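Local structure of phosphoglycolate phosphatase (Lactobacillus plantarum, 2HDO) at residues A[5-11]-A[99-105]; A[90-96]-A[202-208]. The protein probably catalyses the hydrolysis of 2-phosphoglycolate to glycolate and phosphate, as a phosphatase of the haloacid dehalogenase (HAD) superfamily. All coordinates share one frame. Residue numbers count along the deposited sequence, not the author numbering.

Contact 1. Residues A[5-11]-A[99-105]. With PO4 (phosphate ion), chain B.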
# COMPACT_ATOMS: atom_id res chain seq x y z
N GLN A 5 10.84 -8.00 14.79
CA GLN A 5 10.94 -9.33 14.18
C GLN A 5 10.33 -9.39 12.77
O GLN A 5 10.66 -10.28 11.99
CB GLN A 5 10.25 -10.37 15.01
CG GLN A 5 10.95 -10.65 16.31
CD GLN A 5 10.10 -11.48 17.26
OE1 GLN A 5 9.29 -12.30 16.83
NE2 GLN A 5 10.28 -11.27 18.57
N ALA A 6 9.40 -8.47 12.49
CA ALA A 6 8.75 -8.43 11.20
C ALA A 6 8.57 -7.02 10.72
O ALA A 6 8.30 -6.10 11.51
CB ALA A 6 7.38 -9.14 11.26
N LEU A 7 8.68 -6.87 9.40
CA LEU A 7 8.36 -5.65 8.69
C LEU A 7 7.32 -5.97 7.64
O LEU A 7 7.55 -6.83 6.81
CB LEU A 7 9.57 -5.06 8.00
CG LEU A 7 10.76 -4.68 8.83
CD1 LEU A 7 11.80 -4.02 7.90
CD2 LEU A 7 10.42 -3.78 9.98
N MSE A 8 6.17 -5.31 7.74
CA MSE A 8 5.13 -5.41 6.72
C MSE A 8 5.07 -4.13 5.96
O MSE A 8 5.21 -3.08 6.55
CB MSE A 8 3.77 -5.68 7.36
CG MSE A 8 3.76 -6.91 8.19
SE MSE A 8 3.79 -8.54 7.10
CE MSE A 8 5.39 -9.49 7.88
N PHE A 9 4.87 -4.22 4.65
CA PHE A 9 4.90 -3.09 3.77
C PHE A 9 3.58 -2.98 3.00
O PHE A 9 3.06 -3.97 2.52
CB PHE A 9 6.00 -3.20 2.70
CG PHE A 9 7.40 -3.22 3.25
CD1 PHE A 9 7.94 -4.41 3.70
CD2 PHE A 9 8.17 -2.06 3.31
CE1 PHE A 9 9.21 -4.46 4.23
CE2 PHE A 9 9.47 -2.12 3.82
CZ PHE A 9 9.97 -3.31 4.30
N ASP A 10 3.08 -1.76 2.87
CA ASP A 10 2.13 -1.41 1.78
C ASP A 10 2.88 -1.29 0.45
O ASP A 10 4.09 -1.15 0.45
CB ASP A 10 1.49 -0.05 2.10
CG ASP A 10 0.15 0.11 1.47
OD1 ASP A 10 -0.34 -0.83 0.78
OD2 ASP A 10 -0.42 1.20 1.66
N ILE A 11 2.18 -1.33 -0.69
CA ILE A 11 2.85 -1.24 -1.97
C ILE A 11 2.77 0.18 -2.51
O ILE A 11 3.79 0.86 -2.68
CB ILE A 11 2.27 -2.23 -2.99
CG1 ILE A 11 2.52 -3.66 -2.51
CG2 ILE A 11 2.93 -2.03 -4.34
CD1 ILE A 11 1.72 -4.74 -3.21
N LEU A 99 14.71 -11.23 9.59
CA LEU A 99 13.38 -10.62 9.56
C LEU A 99 12.36 -11.46 8.82
O LEU A 99 12.67 -12.14 7.84
CB LEU A 99 13.43 -9.27 8.89
CG LEU A 99 14.05 -8.18 9.70
CD1 LEU A 99 14.30 -6.97 8.84
CD2 LEU A 99 13.14 -7.84 10.92
N ARG A 100 11.12 -11.42 9.29
CA ARG A 100 10.00 -11.85 8.48
C ARG A 100 9.46 -10.65 7.73
O ARG A 100 9.04 -9.67 8.34
CB ARG A 100 8.88 -12.54 9.28
CG ARG A 100 9.30 -13.48 10.36
CD ARG A 100 10.23 -14.61 10.00
NE ARG A 100 9.92 -15.34 8.77
CZ ARG A 100 9.08 -16.38 8.65
NH1 ARG A 100 8.35 -16.82 9.68
NH2 ARG A 100 8.96 -16.96 7.46
N LEU A 101 9.52 -10.71 6.41
CA LEU A 101 9.09 -9.60 5.58
C LEU A 101 7.75 -9.98 4.93
O LEU A 101 7.51 -11.14 4.57
CB LEU A 101 10.12 -9.28 4.47
CG LEU A 101 11.55 -8.94 4.91
CD1 LEU A 101 12.36 -8.61 3.70
CD2 LEU A 101 11.57 -7.78 5.89
N GLY A 102 6.87 -9.00 4.80
CA GLY A 102 5.67 -9.24 4.03
C GLY A 102 5.01 -7.97 3.49
O GLY A 102 5.45 -6.82 3.73
N ILE A 103 3.92 -8.22 2.80
CA ILE A 103 3.13 -7.21 2.15
C ILE A 103 1.67 -7.31 2.64
O ILE A 103 1.10 -8.39 2.74
CB ILE A 103 3.20 -7.38 0.62
CG1 ILE A 103 4.58 -6.90 0.16
CG2 ILE A 103 2.06 -6.58 -0.07
CD1 ILE A 103 4.80 -7.00 -1.29
N VAL A 104 1.07 -6.17 2.93
CA VAL A 104 -0.35 -6.08 3.25
C VAL A 104 -0.93 -4.95 2.42
O VAL A 104 -0.65 -3.77 2.66
CB VAL A 104 -0.59 -5.77 4.78
CG1 VAL A 104 -2.08 -5.68 5.08
CG2 VAL A 104 0.13 -6.74 5.64
N THR A 105 -1.70 -5.32 1.41
CA THR A 105 -2.11 -4.36 0.38
C THR A 105 -3.62 -4.49 0.13
O THR A 105 -4.20 -5.55 0.27
CB THR A 105 -1.33 -4.58 -0.96
OG1 THR A 105 -1.73 -3.61 -1.96
CG2 THR A 105 -1.54 -5.98 -1.53
P PO4 B . -1.98 -0.29 -1.21
O1 PO4 B . -2.86 -0.85 -0.06
O2 PO4 B . -0.78 -1.10 -1.75
O3 PO4 B . -1.45 1.09 -0.74
O4 PO4 B . -2.89 -0.05 -2.42
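Strands 6-9 and 100-104 run side by side and parallel, their short axes 4.5 Å apart at closest approach and crossing at -26°. Their backbones interlock through five hydrogen bonds: Arg-100 N to Gln-5 O (3.0 Å), Leu-7 N to Arg-100 O (3.0 Å), Gly-102 N to Leu-7 O (3.0 Å), Phe-9 N to Gly-102 O (2.8 Å) and Val-104 N to Phe-9 O (3.0 Å). On one face of the sheet Leu-7 and Phe-9 neighbour Leu-101 and Ile-103; Leu-7 CB lies 4.0 Å from Leu-101 CD2. On the other, selenomethionine Met-8 leans across Gly-102, where a CB on the glycine would collide with Met-8 SE; Met-8 CB sits 4.2 Å from Val-104 CG2, under helix 142-150. Strand 158-162 hydrogen-bonds to the far edge of strand 6-9, leaving 6-9 in the interior of the sheet.

Past the strand ends both chains reach the phosphate ion. Ile-11 N (3.2 Å) and Thr-105 OG1 (2.7 Å) each donate to PO4 O2, while Asp-10 OD1 stands only 2.6 Å from PO4 P, too close for an ordinary non-bonded contact. Lys-138 forms a salt bridge with Asp-10 and also hydrogen-bonds the phosphate. The pocket lies at the C-terminal strand ends, as in Rossmann-like folds generally; Asp-10, opening a DxDx(T/V) pattern there, points to the HAD active site, with this first aspartate probably the nucleophile.

Contact 2. Residues A[90-96]-A[202-208]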
# COMPACT_ATOMS: atom_id res chain seq x y z
N SER A 90 17.95 -1.74 -3.06
CA SER A 90 19.09 -1.77 -2.15
C SER A 90 18.67 -2.11 -0.75
O SER A 90 19.38 -2.77 0.01
CB SER A 90 19.78 -0.42 -2.12
OG SER A 90 20.22 -0.04 -3.40
N LEU A 91 17.51 -1.61 -0.37
CA LEU A 91 16.98 -1.87 0.96
C LEU A 91 16.80 -3.36 1.16
O LEU A 91 17.20 -3.91 2.17
CB LEU A 91 15.68 -1.14 1.18
CG LEU A 91 14.89 -1.50 2.45
CD1 LEU A 91 15.64 -1.04 3.67
CD2 LEU A 91 13.48 -0.94 2.37
N PHE A 92 16.15 -4.01 0.21
CA PHE A 92 15.85 -5.42 0.33
C PHE A 92 17.11 -6.33 0.24
O PHE A 92 17.14 -7.41 0.83
CB PHE A 92 14.71 -5.80 -0.64
CG PHE A 92 13.36 -5.36 -0.17
CD1 PHE A 92 12.77 -6.02 0.88
CD2 PHE A 92 12.69 -4.30 -0.74
CE1 PHE A 92 11.56 -5.63 1.38
CE2 PHE A 92 11.44 -3.90 -0.26
CZ PHE A 92 10.87 -4.55 0.80
N GLU A 93 18.18 -5.81 -0.37
CA GLU A 93 19.49 -6.49 -0.34
C GLU A 93 20.13 -6.43 1.04
O GLU A 93 20.95 -7.30 1.38
CB GLU A 93 20.48 -5.87 -1.33
CG GLU A 93 19.99 -5.63 -2.75
CD GLU A 93 19.94 -6.87 -3.58
OE1 GLU A 93 20.01 -7.97 -2.99
OE2 GLU A 93 19.83 -6.74 -4.82
N GLN A 94 19.83 -5.40 1.83
CA GLN A 94 20.55 -5.16 3.08
C GLN A 94 19.76 -5.55 4.34
O GLN A 94 20.35 -5.74 5.39
CB GLN A 94 20.92 -3.68 3.18
CG GLN A 94 21.86 -3.12 2.10
CD GLN A 94 23.20 -3.80 2.03
OE1 GLN A 94 23.79 -4.14 3.06
NE2 GLN A 94 23.70 -3.99 0.81
N LEU A 95 18.43 -5.65 4.25
CA LEU A 95 17.64 -5.98 5.45
C LEU A 95 18.10 -7.35 6.02
O LEU A 95 18.37 -8.26 5.24
CB LEU A 95 16.16 -6.01 5.12
CG LEU A 95 15.46 -4.63 5.04
CD1 LEU A 95 14.08 -4.72 4.40
CD2 LEU A 95 15.30 -4.00 6.41
N PRO A 96 18.25 -7.49 7.36
CA PRO A 96 18.69 -8.76 7.94
C PRO A 96 17.78 -9.91 7.51
O PRO A 96 16.55 -9.78 7.52
CB PRO A 96 18.53 -8.56 9.46
CG PRO A 96 18.37 -7.12 9.66
CD PRO A 96 18.00 -6.46 8.39
N LEU A 202 16.48 3.73 2.64
CA LEU A 202 17.63 3.18 3.35
C LEU A 202 17.69 3.53 4.86
O LEU A 202 18.37 2.87 5.65
CB LEU A 202 18.93 3.51 2.61
CG LEU A 202 18.99 2.81 1.25
CD1 LEU A 202 20.13 3.37 0.41
CD2 LEU A 202 19.13 1.29 1.44
N ASP A 203 16.93 4.53 5.27
CA ASP A 203 16.84 4.90 6.67
C ASP A 203 16.22 3.80 7.53
O ASP A 203 16.44 3.77 8.73
CB ASP A 203 16.02 6.17 6.86
CG ASP A 203 16.65 7.39 6.20
OD1 ASP A 203 17.88 7.39 5.91
OD2 ASP A 203 15.91 8.37 6.01
N ILE A 204 15.42 2.94 6.91
CA ILE A 204 14.87 1.76 7.60
C ILE A 204 16.01 0.89 8.18
O ILE A 204 15.86 0.34 9.26
CB ILE A 204 13.96 0.94 6.66
CG1 ILE A 204 12.79 1.83 6.24
CG2 ILE A 204 13.50 -0.36 7.35
CD1 ILE A 204 11.84 1.29 5.12
N LEU A 205 17.16 0.84 7.50
CA LEU A 205 18.28 0.05 8.01
C LEU A 205 18.77 0.52 9.35
O LEU A 205 19.41 -0.26 10.07
CB LEU A 205 19.44 -0.02 7.02
CG LEU A 205 19.10 -0.56 5.63
CD1 LEU A 205 20.31 -0.45 4.71
CD2 LEU A 205 18.63 -1.99 5.76
N GLU A 206 18.54 1.78 9.69
CA GLU A 206 18.98 2.32 10.98
C GLU A 206 18.31 1.59 12.16
O GLU A 206 18.85 1.59 13.25
CB GLU A 206 18.71 3.82 11.09
CG GLU A 206 19.47 4.72 10.08
CD GLU A 206 18.80 6.10 9.85
N LEU A 207 17.15 0.95 11.95
CA LEU A 207 16.54 0.12 13.00
C LEU A 207 17.33 -1.12 13.33
O LEU A 207 17.03 -1.77 14.33
CB LEU A 207 15.15 -0.37 12.59
CG LEU A 207 14.03 0.58 12.15
CD1 LEU A 207 12.93 -0.21 11.44
CD2 LEU A 207 13.50 1.29 13.32
N PHE A 208 18.28 -1.50 12.48
CA PHE A 208 19.00 -2.79 12.62
C PHE A 208 20.51 -2.59 12.65
O PHE A 208 20.99 -1.72 13.38
CB PHE A 208 18.61 -3.72 11.48
CG PHE A 208 17.12 -3.89 11.33
CD1 PHE A 208 16.41 -4.71 12.19
CD2 PHE A 208 16.41 -3.20 10.35
CE1 PHE A 208 15.03 -4.84 12.08
CE2 PHE A 208 15.03 -3.33 10.25
CZ PHE A 208 14.34 -4.14 11.12
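This is purely apolar packing, without a hydrogen bond across it, between the end of helix 88-94 and the C-terminal tail of the chain, both lying over one face of the parallel sheet in the Rossmann-like HAD core. The tail follows edge strand 196-198 and folds back over the sheet: Ile-204 and Phe-208 reach Leu-7 of the central strand, and Leu-207 rests on Leu-159. Residues 202-207 have helical backbone angles, with turns closed by hydrogen bonds three residues apart, such as Leu-205 N to Leu-202 O and Phe-208 N to Leu-205 O. The two segments bury 400 Å² between them.

Leu-91 is the hub on the helix. Leu-91 CD1 meets Leu-205 CD2 at 3.8 Å, Leu-91 CD2 meets Ile-204 CD1 at 3.9 Å, and Leu-91 CB lies 4.2 Å from Leu-202 CD2. One turn on, Gln-94 contributes the aliphatic start of its side chain, CB 3.6 Å and CG 4.0 Å from Leu-205 CD1, while its amide turns away. At Leu-95 the chain leaves the helix, and that residue's CD2 fits against both Leu-205 CD2 and Phe-208 CE2, each 3.9 Å away. Phe-208, the last residue modelled, closes the contact: Pro-96 sets its CD over one face of the ring, and Pro-96 CG approaches Phe-208 CG to 3.8 Å.

How the contacts relate
The centres of the two contacts are 13 Å apart, and contact 2 packs directly on the face of contact 1 that carries Leu-7, Phe-9 and Leu-101. Leu-7 CD1 touches Leu-95 CD2 at 3.8 Å and Leu-99 CD1 touches Phe-208 CZ at 3.6 Å. Phe-92, which points away from the tail, meets Phe-9 instead (Phe-92 CZ to Phe-9 CE1, 3.8 Å). The connection is short in sequence too, since helix 88-94 leads straight into strand 100-104. Only contact 1 reaches the phosphate; of the atoms in segments 90-96 and 202-208, the nearest, Phe-92 CZ, is still 12.4 Å from PO4 O2.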